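PDB 4MRU: SusD homolog from Bacteroides thetaiotaomicron, which probably binds mucin O-glycans at the bacterial surface, as a SusD-like, TPR-related lipoprotein working beside an outer-membrane transporter. Local coordinates for residues 33-38 with 114-119; 40-45 with 84-89; 264-269 with 441-446; 394-399 with 415-420. One frame throughout, in Å; residues are numbered along the deposited sequence.

Interaction 1. Residues 33-38 with 114-119; sequences GLVIPA and RVTIMQ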
# COMPACT_ATOMS: atom_id res chain seq x y z
N GLY A 33 -1.88 3.36 15.00
CA GLY A 33 -0.46 3.34 14.71
C GLY A 33 0.13 2.05 14.22
O GLY A 33 1.33 1.95 14.04
N LEU A 34 -0.72 1.06 13.99
CA LEU A 34 -0.27 -0.23 13.40
C LEU A 34 -0.77 -0.44 11.99
O LEU A 34 -0.58 -1.52 11.38
CB LEU A 34 -0.75 -1.34 14.30
CG LEU A 34 0.05 -1.49 15.60
CD1 LEU A 34 -0.70 -2.34 16.61
CD2 LEU A 34 1.43 -2.07 15.33
N VAL A 35 -1.46 0.55 11.46
CA VAL A 35 -1.93 0.55 10.08
C VAL A 35 -0.73 0.95 9.23
O VAL A 35 -0.04 0.08 8.69
CB VAL A 35 -3.17 1.46 9.88
CG1 VAL A 35 -3.54 1.56 8.41
CG2 VAL A 35 -4.34 0.92 10.67
N ILE A 36 -0.40 2.24 9.18
CA ILE A 36 0.88 2.61 8.63
C ILE A 36 1.70 2.78 9.89
O ILE A 36 1.34 3.61 10.75
CB ILE A 36 0.86 3.91 7.82
CG1 ILE A 36 -0.17 3.87 6.68
CG2 ILE A 36 2.25 4.17 7.25
CD1 ILE A 36 0.20 3.04 5.49
N PRO A 37 2.70 1.93 10.09
CA PRO A 37 3.35 1.93 11.42
C PRO A 37 3.92 3.30 11.85
O PRO A 37 4.72 3.94 11.16
CB PRO A 37 4.46 0.91 11.29
CG PRO A 37 4.48 0.50 9.87
CD PRO A 37 3.26 0.90 9.19
N ALA A 38 3.53 3.68 13.04
CA ALA A 38 3.95 4.94 13.62
C ALA A 38 5.20 4.81 14.49
O ALA A 38 5.70 5.83 14.98
CB ALA A 38 2.80 5.51 14.42
N ARG A 114 -8.77 -3.64 13.23
CA ARG A 114 -8.09 -4.92 13.06
C ARG A 114 -8.11 -5.36 11.58
O ARG A 114 -7.10 -5.83 11.05
CB ARG A 114 -8.71 -5.96 13.95
CG ARG A 114 -8.24 -7.37 13.62
CD ARG A 114 -8.65 -8.27 14.76
NE ARG A 114 -8.47 -9.68 14.45
CZ ARG A 114 -9.41 -10.49 14.00
NH1 ARG A 114 -10.66 -10.07 13.73
NH2 ARG A 114 -9.11 -11.76 13.82
N VAL A 115 -9.25 -5.24 10.92
CA VAL A 115 -9.31 -5.55 9.53
C VAL A 115 -8.32 -4.67 8.76
O VAL A 115 -7.59 -5.14 7.89
CB VAL A 115 -10.72 -5.36 8.95
CG1 VAL A 115 -10.69 -5.44 7.44
CG2 VAL A 115 -11.69 -6.39 9.53
N THR A 116 -8.32 -3.38 9.03
CA THR A 116 -7.46 -2.46 8.29
C THR A 116 -5.97 -2.84 8.44
O THR A 116 -5.23 -2.82 7.48
CB THR A 116 -7.72 -1.01 8.76
OG1 THR A 116 -9.11 -0.71 8.61
CG2 THR A 116 -6.88 -0.01 7.99
N ILE A 117 -5.53 -3.17 9.65
CA ILE A 117 -4.16 -3.57 9.91
C ILE A 117 -3.82 -4.85 9.15
O ILE A 117 -2.81 -4.97 8.47
CB ILE A 117 -3.95 -3.85 11.42
CG1 ILE A 117 -4.03 -2.57 12.20
CG2 ILE A 117 -2.59 -4.51 11.66
CD1 ILE A 117 -4.29 -2.74 13.69
N MSE A 118 -4.72 -5.83 9.28
CA MSE A 118 -4.40 -7.16 8.83
C MSE A 118 -4.67 -7.39 7.34
O MSE A 118 -4.14 -8.35 6.77
CB MSE A 118 -5.23 -8.16 9.62
CG MSE A 118 -4.84 -8.19 11.10
SE MSE A 118 -2.92 -8.69 11.33
CE MSE A 118 -2.65 -8.10 13.20
N GLN A 119 -5.47 -6.54 6.71
CA GLN A 119 -5.60 -6.61 5.24
C GLN A 119 -4.21 -6.50 4.59
O GLN A 119 -3.87 -7.23 3.63
CB GLN A 119 -6.57 -5.54 4.71
CG GLN A 119 -6.64 -5.38 3.18
CD GLN A 119 -5.82 -4.20 2.72
OE1 GLN A 119 -6.23 -3.05 2.90
NE2 GLN A 119 -4.65 -4.45 2.16
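V35 and L34, in the loop between helices 24-32 and 40-54, lie against T116 and I117 on helix 104-125. V35 presents both methyls: CG1 meets the methyl CG2 of T116 at 3.7 Å, and CG2 touches I117 CG1 at 3.8 Å. This two-pronged reach follows from the torsion of V35, whose CG1 is anti to the backbone N (chi1 174°) while CG2 lies beside that nitrogen. The branched side chains pass one another at a slant. L34 takes part through its root, with CB 3.9 Å from I117 CD1, while its branches pack beside E89 and T90 of helix 81-100.

The second kind of contact is between backbone and side chain. L34 O rests on I117, 3.6 Å from CG2, and this is packing without a hydrogen bond. The chains come close here, V35 CA lying 4.7 Å from I117 CA. T116 offers the loop its methyl alone, since OG1 bonds back to L112 O within its own helix. Were I117 shortened to an alanine, the loss of CG1, CG2 and CD1 would probably open a gap beside L34 CB and V35 CG2.

With no hydrogen bond or charge joining the segments, this buried seam of the TPR-like helical fold rests on van der Waals fit between V35 and L34 of the loop and T116 and I117 of the helix.

Interaction 2. Residues 40-45 with 84-89; sequences EHLYQF and TDVISE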
# COMPACT_ATOMS: atom_id res chain seq x y z
N GLU A 40 9.10 3.98 14.31
CA GLU A 40 10.11 4.00 13.25
C GLU A 40 10.78 2.64 13.12
O GLU A 40 11.20 2.24 12.02
CB GLU A 40 11.16 5.11 13.48
CG GLU A 40 12.04 5.01 14.71
CD GLU A 40 11.46 5.60 16.00
OE1 GLU A 40 10.23 5.84 16.12
OE2 GLU A 40 12.24 5.77 16.94
N HIS A 41 10.91 1.91 14.21
CA HIS A 41 11.60 0.63 14.13
C HIS A 41 10.84 -0.35 13.21
O HIS A 41 11.45 -1.10 12.46
CB HIS A 41 11.80 0.00 15.50
CG HIS A 41 12.49 -1.33 15.43
ND1 HIS A 41 11.78 -2.51 15.39
CD2 HIS A 41 13.80 -1.66 15.35
CE1 HIS A 41 12.63 -3.52 15.28
NE2 HIS A 41 13.86 -3.03 15.23
N LEU A 42 9.52 -0.33 13.28
CA LEU A 42 8.66 -1.15 12.43
C LEU A 42 8.54 -0.55 11.02
O LEU A 42 8.70 -1.25 10.02
CB LEU A 42 7.29 -1.33 13.09
CG LEU A 42 6.21 -2.09 12.32
CD1 LEU A 42 6.71 -3.37 11.67
CD2 LEU A 42 5.07 -2.39 13.29
N TYR A 43 8.34 0.76 10.94
CA TYR A 43 8.26 1.47 9.67
C TYR A 43 9.44 1.12 8.73
O TYR A 43 9.25 0.89 7.53
CB TYR A 43 8.16 3.01 9.90
CG TYR A 43 7.86 3.75 8.63
CD1 TYR A 43 8.87 4.06 7.73
CD2 TYR A 43 6.55 4.17 8.31
CE1 TYR A 43 8.61 4.75 6.55
CE2 TYR A 43 6.27 4.81 7.09
CZ TYR A 43 7.30 5.09 6.22
OH TYR A 43 7.06 5.74 5.02
N GLN A 44 10.68 1.14 9.24
CA GLN A 44 11.85 0.99 8.34
C GLN A 44 11.78 -0.32 7.54
O GLN A 44 12.10 -0.34 6.37
CB GLN A 44 13.17 1.11 9.11
CG GLN A 44 13.45 -0.04 10.07
CD GLN A 44 14.68 0.20 10.90
OE1 GLN A 44 15.67 0.79 10.43
NE2 GLN A 44 14.65 -0.27 12.15
N PHE A 45 11.31 -1.38 8.16
CA PHE A 45 11.22 -2.68 7.51
C PHE A 45 9.99 -2.76 6.62
O PHE A 45 10.09 -3.12 5.45
CB PHE A 45 11.16 -3.79 8.53
CG PHE A 45 12.39 -3.90 9.39
CD1 PHE A 45 13.60 -4.29 8.83
CD2 PHE A 45 12.34 -3.61 10.72
CE1 PHE A 45 14.74 -4.35 9.60
CE2 PHE A 45 13.48 -3.71 11.52
CZ PHE A 45 14.67 -4.09 10.96
N THR A 84 5.57 -10.74 12.65
CA THR A 84 5.55 -11.02 14.08
C THR A 84 5.23 -9.77 14.91
O THR A 84 4.42 -9.82 15.82
CB THR A 84 6.89 -11.61 14.55
OG1 THR A 84 7.18 -12.82 13.82
CG2 THR A 84 6.85 -11.92 16.07
N ASP A 85 5.88 -8.64 14.62
CA ASP A 85 5.60 -7.41 15.40
C ASP A 85 4.19 -6.84 15.18
O ASP A 85 3.52 -6.44 16.15
CB ASP A 85 6.66 -6.34 15.11
CG ASP A 85 8.04 -6.76 15.59
OD1 ASP A 85 8.16 -7.76 16.31
OD2 ASP A 85 9.03 -6.11 15.19
N VAL A 86 3.73 -6.81 13.94
CA VAL A 86 2.37 -6.35 13.68
C VAL A 86 1.35 -7.18 14.44
O VAL A 86 0.51 -6.65 15.12
CB VAL A 86 2.02 -6.34 12.18
CG1 VAL A 86 0.60 -5.88 11.98
CG2 VAL A 86 2.92 -5.37 11.44
N ILE A 87 1.45 -8.51 14.34
CA ILE A 87 0.51 -9.39 14.98
C ILE A 87 0.64 -9.32 16.50
O ILE A 87 -0.37 -9.17 17.17
CB ILE A 87 0.67 -10.83 14.45
CG1 ILE A 87 0.16 -10.89 13.01
CG2 ILE A 87 -0.08 -11.81 15.35
CD1 ILE A 87 0.48 -12.17 12.25
N SER A 88 1.86 -9.37 17.06
CA SER A 88 2.00 -9.43 18.51
C SER A 88 1.63 -8.10 19.16
O SER A 88 1.29 -8.06 20.34
CB SER A 88 3.43 -9.81 18.88
OG SER A 88 4.31 -8.78 18.52
N GLU A 89 1.70 -7.02 18.40
CA GLU A 89 1.29 -5.71 18.96
C GLU A 89 -0.20 -5.45 18.80
O GLU A 89 -0.77 -4.70 19.59
CB GLU A 89 2.09 -4.61 18.33
CG GLU A 89 3.54 -4.64 18.76
CD GLU A 89 4.40 -3.56 18.13
OE1 GLU A 89 3.86 -2.50 17.78
OE2 GLU A 89 5.64 -3.77 18.01
O HOH W 1 9.21 -3.36 15.18
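L42 and V86 form the apolar part of this helix-to-helix contact, CD2 of the leucine lying 4.1 Å from CG2 of the valine. L42 swings CG anti to its nitrogen (chi1 176°), which carries its methyls out toward the second helix, where the two side chains meet at about a right angle. V86 is rotated with CG2 beside its own nitrogen, facing L42, and it also packs on I117, M118 and V121 of helix 104-125. The valine thus contacts both helix 40-54 and helix 104-125, in the helical, TPR-like part of this SusD-like fold.

Nearer solvent the contact turns polar. H41, with its imidazole extended from the helix (chi1 179°), holds a water 2.7 Å from ND1, and the same water donates to D85 OD2 at 2.8 Å, bridging a separation of 4.5 Å between H41 ND1 and D85 OD2. The water lies in the plane of the ring at its edge, while F45 CE2 sits 3.7 Å above one face, near the rim. D85 keeps its other oxygen, OD1, for a salt bridge with K80.

Interaction 3. Residues 264-269 with 441-446; sequences IICYMN and KLLPVV. With EDO (1,2-ethanediol), chain H; EDO (1,2-ethanediol), chain I.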
# COMPACT_ATOMS: atom_id res chain seq x y z
N ILE A 264 9.51 5.86 -9.96
CA ILE A 264 8.55 6.96 -9.79
C ILE A 264 9.07 8.27 -10.42
O ILE A 264 8.31 9.03 -11.01
CB ILE A 264 8.12 7.15 -8.34
CG1 ILE A 264 6.92 8.13 -8.30
CG2 ILE A 264 9.29 7.63 -7.47
CD1 ILE A 264 6.11 8.05 -7.06
N ILE A 265 10.38 8.48 -10.37
CA ILE A 265 10.97 9.63 -11.06
C ILE A 265 10.90 9.54 -12.61
O ILE A 265 10.66 10.55 -13.27
CB ILE A 265 12.43 9.84 -10.61
CG1 ILE A 265 12.48 10.11 -9.12
CG2 ILE A 265 13.07 10.99 -11.37
CD1 ILE A 265 11.92 11.44 -8.70
N CYS A 266 11.12 8.35 -13.18
CA CYS A 266 11.00 8.17 -14.62
C CYS A 266 9.62 8.55 -15.13
O CYS A 266 9.48 9.26 -16.13
CB CYS A 266 11.26 6.72 -15.03
SG CYS A 266 12.99 6.27 -14.98
N TYR A 267 8.58 8.06 -14.45
CA TYR A 267 7.25 8.39 -14.85
C TYR A 267 6.97 9.90 -14.64
O TYR A 267 6.51 10.55 -15.54
CB TYR A 267 6.21 7.61 -14.06
CG TYR A 267 6.03 6.18 -14.49
CD1 TYR A 267 6.91 5.17 -14.09
CD2 TYR A 267 4.95 5.82 -15.33
CE1 TYR A 267 6.72 3.87 -14.46
CE2 TYR A 267 4.78 4.51 -15.72
CZ TYR A 267 5.65 3.55 -15.30
OH TYR A 267 5.40 2.26 -15.70
N MSE A 268 7.24 10.43 -13.45
CA MSE A 268 6.81 11.80 -13.09
C MSE A 268 7.66 12.85 -13.80
O MSE A 268 7.13 13.92 -14.14
CB MSE A 268 6.79 12.01 -11.59
CG MSE A 268 5.60 11.31 -10.96
SE MSE A 268 5.60 11.49 -9.01
CE MSE A 268 4.58 13.24 -8.89
N ASN A 269 8.94 12.60 -14.04
CA ASN A 269 9.73 13.50 -14.92
C ASN A 269 9.27 13.41 -16.39
O ASN A 269 9.20 14.42 -17.07
CB ASN A 269 11.23 13.24 -14.86
CG ASN A 269 11.89 13.82 -13.63
OD1 ASN A 269 11.28 14.56 -12.83
ND2 ASN A 269 13.14 13.52 -13.49
N LYS A 441 4.33 -0.86 -14.83
CA LYS A 441 5.53 -1.56 -15.15
C LYS A 441 6.70 -0.85 -14.47
O LYS A 441 6.80 0.36 -14.50
CB LYS A 441 5.74 -1.64 -16.65
CG LYS A 441 4.57 -2.31 -17.38
CD LYS A 441 4.82 -2.16 -18.88
CE LYS A 441 3.72 -2.79 -19.69
NZ LYS A 441 3.93 -2.42 -21.13
N LEU A 442 7.53 -1.64 -13.79
CA LEU A 442 8.67 -1.14 -13.06
C LEU A 442 9.99 -1.69 -13.64
O LEU A 442 10.02 -2.72 -14.32
CB LEU A 442 8.57 -1.60 -11.62
CG LEU A 442 7.34 -1.18 -10.84
CD1 LEU A 442 7.30 -1.90 -9.47
CD2 LEU A 442 7.34 0.33 -10.70
N LEU A 443 11.09 -1.02 -13.31
CA LEU A 443 12.39 -1.41 -13.74
C LEU A 443 12.84 -2.65 -12.99
O LEU A 443 12.68 -2.75 -11.75
CB LEU A 443 13.40 -0.27 -13.49
CG LEU A 443 13.16 1.04 -14.25
CD1 LEU A 443 14.21 2.08 -13.89
CD2 LEU A 443 13.19 0.81 -15.73
N PRO A 444 13.48 -3.58 -13.71
CA PRO A 444 13.92 -4.80 -13.03
C PRO A 444 15.09 -4.50 -12.09
O PRO A 444 15.84 -3.56 -12.31
CB PRO A 444 14.35 -5.71 -14.17
CG PRO A 444 14.81 -4.78 -15.24
CD PRO A 444 13.82 -3.60 -15.14
N VAL A 445 15.24 -5.30 -11.03
CA VAL A 445 16.40 -5.19 -10.18
C VAL A 445 17.65 -5.55 -11.02
O VAL A 445 17.56 -6.30 -12.00
CB VAL A 445 16.35 -6.06 -8.91
CG1 VAL A 445 15.13 -5.71 -8.07
CG2 VAL A 445 16.35 -7.55 -9.27
N VAL A 446 18.79 -5.03 -10.59
CA VAL A 446 20.06 -5.43 -11.18
C VAL A 446 20.64 -6.68 -10.52
O VAL A 446 21.02 -7.63 -11.19
CB VAL A 446 21.05 -4.25 -11.07
CG1 VAL A 446 22.38 -4.67 -11.64
CG2 VAL A 446 20.45 -3.03 -11.77
C1 EDO H . 9.57 -6.60 -12.56
O1 EDO H . 8.54 -5.66 -12.25
C2 EDO H . 9.88 -6.54 -14.04
O2 EDO H . 10.63 -5.37 -14.34
C1 EDO I . 14.05 10.55 -15.62
O1 EDO I . 14.43 11.94 -15.71
C2 EDO I . 15.10 9.73 -14.89
O2 EDO I . 16.43 9.75 -15.49
O HOH W 2 2.88 0.98 -16.66
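The ring of Y267 is met at its edge by K441, whose carbonyl oxygen lies in the ring plane at the hydroxyl end. W420 of helix 408-423 packs on the same tyrosine edge-to-face, so that the phenol is placed between a T-shaped aromatic partner and the loop. The bond to K441 is short: Y267 OH donates to K441 O over 2.6 Å. It approaches in the carbonyl plane, on a lone pair, with a C=O...O angle of 133°. The hydroxyl is gripped a second time by a water that donates to OH from 3.0 Å and accepts from K441 N, also at 3.0 Å. That nitrogen is too badly angled to bond the hydroxyl directly, and the water makes the link in its stead. A phenylalanine in place of Y267 would probably leave K441 O without its donor and the bridging water without one acceptor.

Tyrosine suits the place because its flat body can pack inside while its hydroxyl reaches a backbone carbonyl. Lysine suits its own, the long chain extending away from the contact into solvent. Further along, C266 SG makes a loose apolar touch with L443 CD1 at 4.5 Å. A 1,2-ethanediol, probably from the crystallisation liquor, accepts from N269 ND2 at its O1. K441 O and L443 N are thus bonded by the side chains of Y267 and D263, in a coil whose first residues meet one side of the short helix 262-270 and which then leads away from it, in the loop-rich part of a SusD-like protein.

Interaction 4. Residues 394-399 with 415-420; sequences ANITVK and IITQKW. With EDO (1,2-ethanediol), chain L.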
# COMPACT_ATOMS: atom_id res chain seq x y z
N ALA A 394 8.09 2.03 -19.30
CA ALA A 394 6.76 1.93 -19.93
C ALA A 394 6.57 3.01 -20.96
O ALA A 394 7.31 4.01 -20.97
CB ALA A 394 5.67 2.03 -18.87
N ASN A 395 5.56 2.86 -21.80
CA ASN A 395 5.22 3.94 -22.72
C ASN A 395 3.83 4.52 -22.45
O ASN A 395 3.42 5.43 -23.14
CB ASN A 395 5.38 3.47 -24.17
CG ASN A 395 4.30 2.51 -24.59
OD1 ASN A 395 3.48 2.03 -23.80
ND2 ASN A 395 4.29 2.23 -25.88
N ILE A 396 3.18 4.07 -21.40
CA ILE A 396 1.84 4.54 -21.02
C ILE A 396 1.78 6.06 -20.81
O ILE A 396 2.58 6.64 -20.10
CB ILE A 396 1.29 3.82 -19.75
CG1 ILE A 396 -0.22 4.11 -19.53
CG2 ILE A 396 2.09 4.17 -18.51
CD1 ILE A 396 -1.12 3.57 -20.61
N THR A 397 0.80 6.68 -21.45
CA THR A 397 0.59 8.12 -21.31
C THR A 397 -0.56 8.41 -20.40
O THR A 397 -1.36 7.51 -20.06
CB THR A 397 0.29 8.75 -22.67
OG1 THR A 397 -0.90 8.19 -23.16
CG2 THR A 397 1.43 8.48 -23.69
N VAL A 398 -0.69 9.67 -20.03
CA VAL A 398 -1.80 10.08 -19.15
C VAL A 398 -3.14 10.16 -19.87
O VAL A 398 -4.17 9.73 -19.33
CB VAL A 398 -1.55 11.45 -18.51
CG1 VAL A 398 -2.72 11.83 -17.61
CG2 VAL A 398 -0.25 11.44 -17.71
N LYS A 399 -3.12 10.65 -21.09
CA LYS A 399 -4.38 10.91 -21.81
C LYS A 399 -5.21 9.62 -22.03
O LYS A 399 -4.74 8.62 -22.57
CB LYS A 399 -4.10 11.61 -23.15
CG LYS A 399 -5.34 12.07 -23.93
CD LYS A 399 -4.96 12.81 -25.20
CE LYS A 399 -6.15 13.40 -25.95
NZ LYS A 399 -7.05 12.31 -26.41
N ILE A 415 -4.98 3.86 -15.39
CA ILE A 415 -5.69 3.99 -14.13
C ILE A 415 -4.75 3.60 -12.97
O ILE A 415 -4.59 4.32 -12.01
CB ILE A 415 -6.96 3.13 -14.09
CG1 ILE A 415 -8.01 3.68 -15.07
CG2 ILE A 415 -7.50 3.02 -12.67
CD1 ILE A 415 -9.15 2.75 -15.32
N ILE A 416 -4.07 2.47 -13.09
CA ILE A 416 -3.26 1.98 -12.01
C ILE A 416 -1.98 2.81 -11.88
O ILE A 416 -1.49 3.10 -10.76
CB ILE A 416 -2.91 0.49 -12.20
CG1 ILE A 416 -4.16 -0.41 -12.18
CG2 ILE A 416 -1.93 0.04 -11.13
CD1 ILE A 416 -5.00 -0.38 -10.90
N THR A 417 -1.43 3.23 -13.01
CA THR A 417 -0.24 4.11 -12.96
C THR A 417 -0.54 5.41 -12.23
O THR A 417 0.22 5.85 -11.36
CB THR A 417 0.28 4.40 -14.36
OG1 THR A 417 0.76 3.18 -14.94
CG2 THR A 417 1.45 5.39 -14.33
N GLN A 418 -1.65 6.04 -12.59
CA GLN A 418 -2.06 7.28 -11.91
C GLN A 418 -2.41 7.06 -10.43
O GLN A 418 -2.08 7.87 -9.57
CB GLN A 418 -3.19 7.94 -12.69
CG GLN A 418 -2.67 8.58 -13.96
CD GLN A 418 -1.65 9.69 -13.67
OE1 GLN A 418 -1.84 10.54 -12.77
NE2 GLN A 418 -0.67 9.77 -14.50
N LYS A 419 -3.05 5.94 -10.13
CA LYS A 419 -3.33 5.57 -8.74
C LYS A 419 -2.03 5.42 -7.97
O LYS A 419 -1.94 5.86 -6.81
CB LYS A 419 -4.15 4.28 -8.65
CG LYS A 419 -4.62 4.02 -7.25
CD LYS A 419 -5.62 2.91 -7.18
CE LYS A 419 -5.05 1.55 -7.50
NZ LYS A 419 -6.12 0.55 -7.17
N TRP A 420 -1.04 4.80 -8.61
CA TRP A 420 0.31 4.60 -7.99
C TRP A 420 1.04 5.90 -7.69
O TRP A 420 1.65 6.04 -6.60
CB TRP A 420 1.13 3.72 -8.92
CG TRP A 420 2.55 3.55 -8.68
CD1 TRP A 420 3.14 2.73 -7.79
CD2 TRP A 420 3.60 4.10 -9.46
NE1 TRP A 420 4.50 2.74 -7.94
CE2 TRP A 420 4.81 3.58 -8.97
CE3 TRP A 420 3.63 4.98 -10.56
CZ2 TRP A 420 6.03 3.92 -9.50
CZ3 TRP A 420 4.85 5.29 -11.12
CH2 TRP A 420 6.04 4.77 -10.59
C1 EDO L . -4.83 9.57 -27.87
O1 EDO L . -5.92 9.58 -26.92
C2 EDO L . -5.05 10.48 -29.07
O2 EDO L . -5.36 11.84 -28.70
O HOH W 3 -0.47 7.51 -16.80
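I396 and V398 pack from a loop onto T417 and Q418 of helix 408-423, a buried loop-on-helix contact of the SusD-like fold in which aliphatic methyls rest on polar side chains, with no direct hydrogen bond. The loop leads into that same helix and folds back on it. The V398 side chain is about 7 Å from that of N373, seen to bind magnesium in this protein though the ion is not bound to this chain in the model.

I396 puts its methyl CG2 3.9 Å from T417 OG1, the two side chains running antiparallel alongside each other. CG1 is anti to the backbone N (chi1 -169°), leaving CG2 in the crowded position between nitrogen and carbonyl carbon. OG1 makes only van der Waals contact with the methyl; E413 O, one turn earlier, meets its hydrogen-bonding need, which lets a threonine be buried here.

The side chains of V398 and Q418 cross at roughly a right angle, with V398 CG2 3.6 Å from Q418 NE2. Q418 bends at chi2 (-62°), and its amide is held at both ends, NE2 by Y371 OH and OE1 by R275. NE2 gives a further bond to a water 3.2 Å away, which in turn donates weakly to T397 O over 3.4 Å. K399 NZ grips a 1,2-ethanediol, probably from the crystallisation liquor, with bonds of 3.0 Å to O1 and 2.9 Å to O2.

In the fold
From the N terminus, the loop 33-38 is passed first, followed by helix 40-54, and the chain then enters helix 81-100, where interaction 2 closes. Helix 104-125 follows at once and closes interaction 1, so interaction 2 nests within the wider loop of interaction 1. The two touch through V86 and I117, and P37 leans on L42 and Y43: one helical region held together. Later, helix 262-270 opens interaction 3, which waits for the loop 441-446; interaction 4 (394-399 with 415-420) opens and closes inside that long span. These two also touch, Y267 packing on A394 and T417. The pairs are in series, with centres 28 to 32 Å apart.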